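PDB 3LL3: gluconate kinase from Lactobacillus acidophilus, which probably phosphorylates a sugar or sugar acid such as gluconate at the expense of ATP, as FGGY-family carbohydrate kinases do, and binds D-xylulose in the crystal. Local coordinates for residues M9-T14 against I74-Q79; V31-P36 against Q57-D62. One frame throughout, in Å; residues are numbered along the deposited sequence.

Contact 1. Residues M9-T14 against I74-Q79; sequences MDVGTT and ISWSSQ. With XUL (D-xylulose), chain E.
Met-9, a selenomethionine in this crystal, lies side by side with Trp-76 on the buried face of two parallel strands, and this pair is the tightly packed part of the contact. Met-9 CB comes within 3.4 Å of Trp-76 CE3. Its CG rests over one face of the ring, 3.9 Å from the centroid of the six-membered ring, in a CH-pi contact. With CG anti to the carbonyl carbon (chi1 -58°), the bend at chi2 (-72°) brings SE obliquely above the same ring, a Met-aromatic contact. Ile-74 CG2 covers the rim on that face, while Val-11 CG2 meets the ring edge in plane, 3.9 Å from CE3. The flexible Met-9 chain can follow the flat indole and branched Val-11 fits its edge; all three residues touch helix 49-65. An alanine in place of Trp-76 would probably open a gap beside Met-9 and Val-11 CG2 and leave the selenomethionine chain less firmly held.

The backbones pair as parallel strands: Met-9 N to Ser-75 O, Ser-77 N to Met-9 O, Val-11 N to Ser-77 O (2.7 Å) and Gln-79 N to Val-11 O.

The opposite face is looser and polar. Ser-77 OG gives Asp-10 OD1 only a weak hydrogen bond of 3.3 Å, and the stronger partner of the carboxylate is Lys-17, which forms a salt bridge with OD2. Beyond the strands, Thr-13 CG2 lies against the Gln-79 side chain, and Gln-79 CA approaches O5 of the D-xylulose to 3.5 Å. Strand 4-11, parallel to 70-78 and antiparallel to 15-22 across a glycine- and threonine-containing turn, forms part of a mixed sheet as in the nucleotide-binding domains of actin-like ATPases.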
loop_
_atom_site.group_PDB
_atom_site.type_symbol
_atom_site.label_atom_id
_atom_site.label_comp_id
_atom_site.label_asym_id
_atom_site.label_seq_id
_atom_site.Cartn_x
_atom_site.Cartn_y
_atom_site.Cartn_z
HETATM N N MSE A 9 -9.741 -35.755 21.613
HETATM C CA MSE A 9 -10.084 -34.450 22.146
HETATM C C MSE A 9 -9.132 -33.421 21.584
HETATM O O MSE A 9 -7.954 -33.703 21.413
HETATM C CB MSE A 9 -9.942 -34.458 23.665
HETATM C CG MSE A 9 -10.808 -35.504 24.361
HETATM SE SE MSE A 9 -12.692 -34.996 24.292
HETATM C CE MSE A 9 -12.676 -33.439 25.492
ATOM N N ASP A 10 -9.639 -32.222 21.332
ATOM C CA ASP A 10 -8.834 -31.140 20.806
ATOM C C ASP A 10 -9.053 -29.907 21.675
ATOM O O ASP A 10 -10.070 -29.227 21.559
ATOM C CB ASP A 10 -9.272 -30.852 19.381
ATOM C CG ASP A 10 -8.489 -29.727 18.743
ATOM O OD1 ASP A 10 -7.235 -29.777 18.775
ATOM O OD2 ASP A 10 -9.136 -28.807 18.182
ATOM N N VAL A 11 -8.097 -29.623 22.554
ATOM C CA VAL A 11 -8.271 -28.577 23.539
ATOM C C VAL A 11 -7.709 -27.272 22.997
ATOM O O VAL A 11 -6.529 -26.946 23.189
ATOM C CB VAL A 11 -7.621 -28.963 24.908
ATOM C CG1 VAL A 11 -8.014 -27.973 25.985
ATOM C CG2 VAL A 11 -8.043 -30.375 25.309
ATOM N N GLY A 12 -8.560 -26.528 22.299
ATOM C CA GLY A 12 -8.123 -25.302 21.664
ATOM C C GLY A 12 -8.360 -24.089 22.523
ATOM O O GLY A 12 -8.951 -24.180 23.595
ATOM N N THR A 13 -7.870 -22.944 22.076
ATOM C CA THR A 13 -8.267 -21.691 22.692
ATOM C C THR A 13 -9.722 -21.471 22.278
ATOM O O THR A 13 -10.143 -21.916 21.200
ATOM C CB THR A 13 -7.375 -20.529 22.221
ATOM O OG1 THR A 13 -7.180 -20.617 20.805
ATOM C CG2 THR A 13 -6.007 -20.606 22.891
ATOM N N THR A 14 -10.497 -20.823 23.139
ATOM C CA THR A 14 -11.934 -20.590 22.896
ATOM C C THR A 14 -12.859 -21.820 22.882
ATOM O O THR A 14 -14.038 -21.682 23.194
ATOM C CB THR A 14 -12.214 -19.732 21.632
ATOM O OG1 THR A 14 -11.968 -20.507 20.458
ATOM C CG2 THR A 14 -11.331 -18.504 21.608
ATOM N N ILE A 74 -9.151 -42.402 25.574
ATOM C CA ILE A 74 -9.378 -40.995 25.286
ATOM C C ILE A 74 -8.006 -40.357 25.053
ATOM O O ILE A 74 -7.140 -40.394 25.931
ATOM C CB ILE A 74 -10.086 -40.292 26.442
ATOM C CG1 ILE A 74 -11.414 -40.984 26.747
ATOM C CG2 ILE A 74 -10.322 -38.826 26.139
ATOM C CD1 ILE A 74 -12.041 -40.488 28.043
ATOM N N SER A 75 -7.810 -39.795 23.862
ATOM C CA SER A 75 -6.531 -39.213 23.489
ATOM C C SER A 75 -6.659 -37.703 23.276
ATOM O O SER A 75 -7.761 -37.181 23.046
ATOM C CB SER A 75 -6.000 -39.902 22.229
ATOM O OG SER A 75 -4.658 -39.522 21.968
ATOM N N TRP A 76 -5.524 -37.006 23.322
ATOM C CA TRP A 76 -5.540 -35.554 23.475
ATOM C C TRP A 76 -4.691 -34.821 22.452
ATOM O O TRP A 76 -3.545 -35.194 22.203
ATOM C CB TRP A 76 -5.107 -35.176 24.903
ATOM C CG TRP A 76 -5.957 -35.830 25.927
ATOM C CD1 TRP A 76 -5.771 -37.066 26.480
ATOM C CD2 TRP A 76 -7.150 -35.301 26.512
ATOM N NE1 TRP A 76 -6.782 -37.338 27.379
ATOM C CE2 TRP A 76 -7.634 -36.263 27.421
ATOM C CE3 TRP A 76 -7.851 -34.097 26.365
ATOM C CZ2 TRP A 76 -8.790 -36.064 28.169
ATOM C CZ3 TRP A 76 -8.998 -33.901 27.108
ATOM C CH2 TRP A 76 -9.460 -34.886 27.995
ATOM N N SER A 77 -5.291 -33.801 21.841
ATOM C CA SER A 77 -4.589 -32.805 21.051
ATOM C C SER A 77 -4.829 -31.479 21.773
ATOM O O SER A 77 -5.919 -31.249 22.306
ATOM C CB SER A 77 -5.149 -32.754 19.633
ATOM O OG SER A 77 -4.578 -31.682 18.910
ATOM N N SER A 78 -3.813 -30.627 21.851
ATOM C CA SER A 78 -3.929 -29.437 22.689
ATOM C C SER A 78 -3.200 -28.217 22.122
ATOM O O SER A 78 -2.138 -28.357 21.516
ATOM C CB SER A 78 -3.399 -29.752 24.097
ATOM O OG SER A 78 -3.362 -28.591 24.907
ATOM N N GLN A 79 -3.778 -27.036 22.337
ATOM C CA GLN A 79 -3.089 -25.779 22.107
ATOM C C GLN A 79 -1.716 -25.834 22.779
ATOM O O GLN A 79 -1.518 -26.582 23.729
ATOM C CB GLN A 79 -3.883 -24.632 22.727
ATOM C CG GLN A 79 -3.962 -24.733 24.238
ATOM C CD GLN A 79 -4.930 -23.739 24.856
ATOM O OE1 GLN A 79 -6.122 -24.017 25.011
ATOM N NE2 GLN A 79 -4.408 -22.590 25.254
HETATM C C1 XUL E . 2.146 -23.886 16.949
HETATM C C2 XUL E . 2.329 -22.490 17.571
HETATM C C3 XUL E . 1.093 -21.674 18.041
HETATM C C4 XUL E . -0.227 -22.463 18.156
HETATM C C5 XUL E . -0.262 -23.446 19.342
HETATM O O1 XUL E . 2.547 -23.863 15.599
HETATM O O2 XUL E . 3.439 -22.018 17.644
HETATM O O3 XUL E . 0.851 -20.631 17.130
HETATM O O4 XUL E . -1.265 -21.524 18.314
HETATM O O5 XUL E . -1.584 -23.728 19.732
#

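Contact 2. Residues V31-P36 against Q57-D62; sequences VSKGYP and QEIIFD
Ile-59 has the most surface buried here, and its side chain spans the gap between helix and strand. CG2 sits 3.6 Å from Val-31 O, while CD1 reaches past it to the backbone, 3.6 Å from Lys-33 N and close to Ser-32 CA. CG1 is anti to the carbonyl carbon (chi1 -72°), which starts the longer branch off toward the strand. A beta-branched residue suits the place because its two arms touch the strand at successive peptides.

Val-31 points at the helix from the strand. Its CG1 is 4.3 Å from Ile-59 CG1 and 4.1 Å from Asp-62 OD2, and its CG2 approaches Asp-62 CB; the valine and aspartate side chains cross at about a right angle. Compact and branched, valine can face both the isoleucine and the carboxylate with CG1 while CG2 meets the aspartate methylene.

Lys-33 is the third. Its aliphatic part slides past Ile-59 in the opposite direction, CG lying 3.9 Å from Ile-59 CG1. The bend at chi2 (-50°) turns CD aside, and the ammonium ends in the neighbourhood of two carboxylates: NZ is 5.0 Å from Asp-62 OD2 and 5.4 Å from Glu-58 OE2. Neither pair is in contact, yet the opposite charges would probably attract at the surface edge of the contact. Lysine fits such a border, with methylenes for the apolar layer and a charge for the surface.

The axes of 31-34 and 57-62 run nearly antiparallel, at 162°, and approach to 8.0 Å. Strand 27-34 is an outermost strand of the sheet within the chain, pairing with strand 15-22. Helix 49-65 packs on the side that carries Val-31 and Lys-33; Ile-59 also touches Thr-16 of strand 15-22, and Gln-57 and Ile-60 reach helix 219-225.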
loop_
_atom_site.group_PDB
_atom_site.type_symbol
_atom_site.label_atom_id
_atom_site.label_comp_id
_atom_site.label_asym_id
_atom_site.label_seq_id
_atom_site.Cartn_x
_atom_site.Cartn_y
_atom_site.Cartn_z
ATOM N N VAL A 31 -18.792 -33.482 19.510
ATOM C CA VAL A 31 -19.433 -32.454 20.313
ATOM C C VAL A 31 -18.350 -31.444 20.694
ATOM O O VAL A 31 -17.221 -31.837 20.969
ATOM C CB VAL A 31 -20.038 -33.059 21.604
ATOM C CG1 VAL A 31 -20.529 -31.966 22.535
ATOM C CG2 VAL A 31 -21.169 -34.035 21.274
ATOM N N SER A 32 -18.673 -30.155 20.706
ATOM C CA SER A 32 -17.714 -29.166 21.192
ATOM C C SER A 32 -18.370 -28.141 22.121
ATOM O O SER A 32 -19.577 -27.916 22.037
ATOM C CB SER A 32 -16.993 -28.488 20.024
ATOM O OG SER A 32 -17.910 -27.824 19.189
ATOM N N LYS A 33 -17.573 -27.552 23.018
ATOM C CA LYS A 33 -18.043 -26.528 23.959
ATOM C C LYS A 33 -16.983 -25.442 24.169
ATOM O O LYS A 33 -15.797 -25.745 24.334
ATOM C CB LYS A 33 -18.402 -27.144 25.323
ATOM C CG LYS A 33 -19.570 -28.143 25.305
ATOM C CD LYS A 33 -20.818 -27.592 24.579
ATOM C CE LYS A 33 -21.875 -28.683 24.364
ATOM N NZ LYS A 33 -22.936 -28.277 23.393
ATOM N N GLY A 34 -17.409 -24.180 24.184
ATOM C CA GLY A 34 -16.481 -23.069 24.308
ATOM C C GLY A 34 -16.307 -22.495 25.707
ATOM O O GLY A 34 -17.045 -22.821 26.638
ATOM N N TYR A 35 -15.304 -21.636 25.852
ATOM C CA TYR A 35 -15.071 -20.899 27.090
ATOM C C TYR A 35 -14.577 -19.515 26.715
ATOM O O TYR A 35 -13.981 -19.341 25.662
ATOM C CB TYR A 35 -14.058 -21.623 27.980
ATOM C CG TYR A 35 -13.184 -22.592 27.222
ATOM C CD1 TYR A 35 -13.554 -23.929 27.077
ATOM C CD2 TYR A 35 -12.003 -22.167 26.631
ATOM C CE1 TYR A 35 -12.753 -24.818 26.371
ATOM C CE2 TYR A 35 -11.201 -23.040 25.926
ATOM C CZ TYR A 35 -11.570 -24.365 25.797
ATOM O OH TYR A 35 -10.758 -25.227 25.076
ATOM N N PRO A 36 -14.835 -18.522 27.571
ATOM C CA PRO A 36 -14.473 -17.144 27.239
ATOM C C PRO A 36 -12.972 -16.920 27.381
ATOM O O PRO A 36 -12.321 -17.569 28.207
ATOM C CB PRO A 36 -15.198 -16.318 28.310
ATOM C CG PRO A 36 -15.908 -17.301 29.206
ATOM C CD PRO A 36 -15.335 -18.644 28.948
ATOM N N GLN A 57 -15.327 -32.523 30.647
ATOM C CA GLN A 57 -16.172 -33.580 31.210
ATOM C C GLN A 57 -17.493 -33.664 30.472
ATOM O O GLN A 57 -18.024 -34.742 30.248
ATOM C CB GLN A 57 -16.492 -33.316 32.674
ATOM C CG GLN A 57 -15.295 -33.154 33.564
ATOM C CD GLN A 57 -15.715 -32.754 34.959
ATOM O OE1 GLN A 57 -15.449 -31.640 35.402
ATOM N NE2 GLN A 57 -16.415 -33.645 35.638
ATOM N N GLU A 58 -18.023 -32.495 30.137
ATOM C CA GLU A 58 -19.313 -32.373 29.501
ATOM C C GLU A 58 -19.259 -32.993 28.103
ATOM O O GLU A 58 -20.108 -33.801 27.733
ATOM C CB GLU A 58 -19.676 -30.899 29.429
ATOM C CG GLU A 58 -21.149 -30.613 29.423
ATOM C CD GLU A 58 -21.425 -29.124 29.446
ATOM O OE1 GLU A 58 -20.715 -28.404 30.189
ATOM O OE2 GLU A 58 -22.342 -28.676 28.724
ATOM N N ILE A 59 -18.240 -32.627 27.340
ATOM C CA ILE A 59 -18.036 -33.193 26.017
ATOM C C ILE A 59 -17.937 -34.716 26.057
ATOM O O ILE A 59 -18.649 -35.406 25.326
ATOM C CB ILE A 59 -16.801 -32.575 25.330
ATOM C CG1 ILE A 59 -17.112 -31.133 24.923
ATOM C CG2 ILE A 59 -16.393 -33.383 24.114
ATOM C CD1 ILE A 59 -15.888 -30.309 24.622
ATOM N N ILE A 60 -17.078 -35.246 26.922
ATOM C CA ILE A 60 -16.897 -36.693 26.996
ATOM C C ILE A 60 -18.195 -37.408 27.380
ATOM O O ILE A 60 -18.562 -38.424 26.783
ATOM C CB ILE A 60 -15.775 -37.063 27.957
ATOM C CG1 ILE A 60 -14.454 -36.495 27.437
ATOM C CG2 ILE A 60 -15.713 -38.589 28.152
ATOM C CD1 ILE A 60 -13.294 -36.643 28.408
ATOM N N PHE A 61 -18.906 -36.860 28.354
ATOM C CA PHE A 61 -20.168 -37.458 28.759
ATOM C C PHE A 61 -21.164 -37.514 27.591
ATOM O O PHE A 61 -21.744 -38.571 27.316
ATOM C CB PHE A 61 -20.764 -36.714 29.956
ATOM C CG PHE A 61 -22.064 -37.288 30.441
ATOM C CD1 PHE A 61 -22.107 -38.538 31.033
ATOM C CD2 PHE A 61 -23.246 -36.583 30.301
ATOM C CE1 PHE A 61 -23.306 -39.075 31.481
ATOM C CE2 PHE A 61 -24.442 -37.114 30.752
ATOM C CZ PHE A 61 -24.469 -38.359 31.339
ATOM N N ASP A 62 -21.349 -36.385 26.905
ATOM C CA ASP A 62 -22.297 -36.313 25.800
ATOM C C ASP A 62 -21.992 -37.343 24.716
ATOM O O ASP A 62 -22.900 -37.966 24.158
ATOM C CB ASP A 62 -22.309 -34.913 25.192
ATOM C CG ASP A 62 -22.972 -33.906 26.086
ATOM O OD1 ASP A 62 -23.370 -34.285 27.208
ATOM O OD2 ASP A 62 -23.101 -32.737 25.669
#

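Overall arrangement
Contact 2 is nested within the chain loop closed by contact 1, and both reach the same mixed sheet, their centres about 11 Å apart. Helix 49-65 joins them: Ile-60 CG1 packs 3.9 Å from SE of Met-9, and Ile-59 CG2 lies 4.0 Å from CE of Met-9. At the other end, Tyr-35 OH is 2.6 Å from Gly-12 O, a probable hydrogen bond, as is the one from Tyr-35 N to Thr-14 O. Contact 1 lies nearer the ligands, holding Gln-79 of the D-xylulose pocket, with the Asp-10 side chain about 6 Å from bound ATP. Contact 2 is peripheral packing, its Ser-32 side chain about 9 Å from that nucleotide.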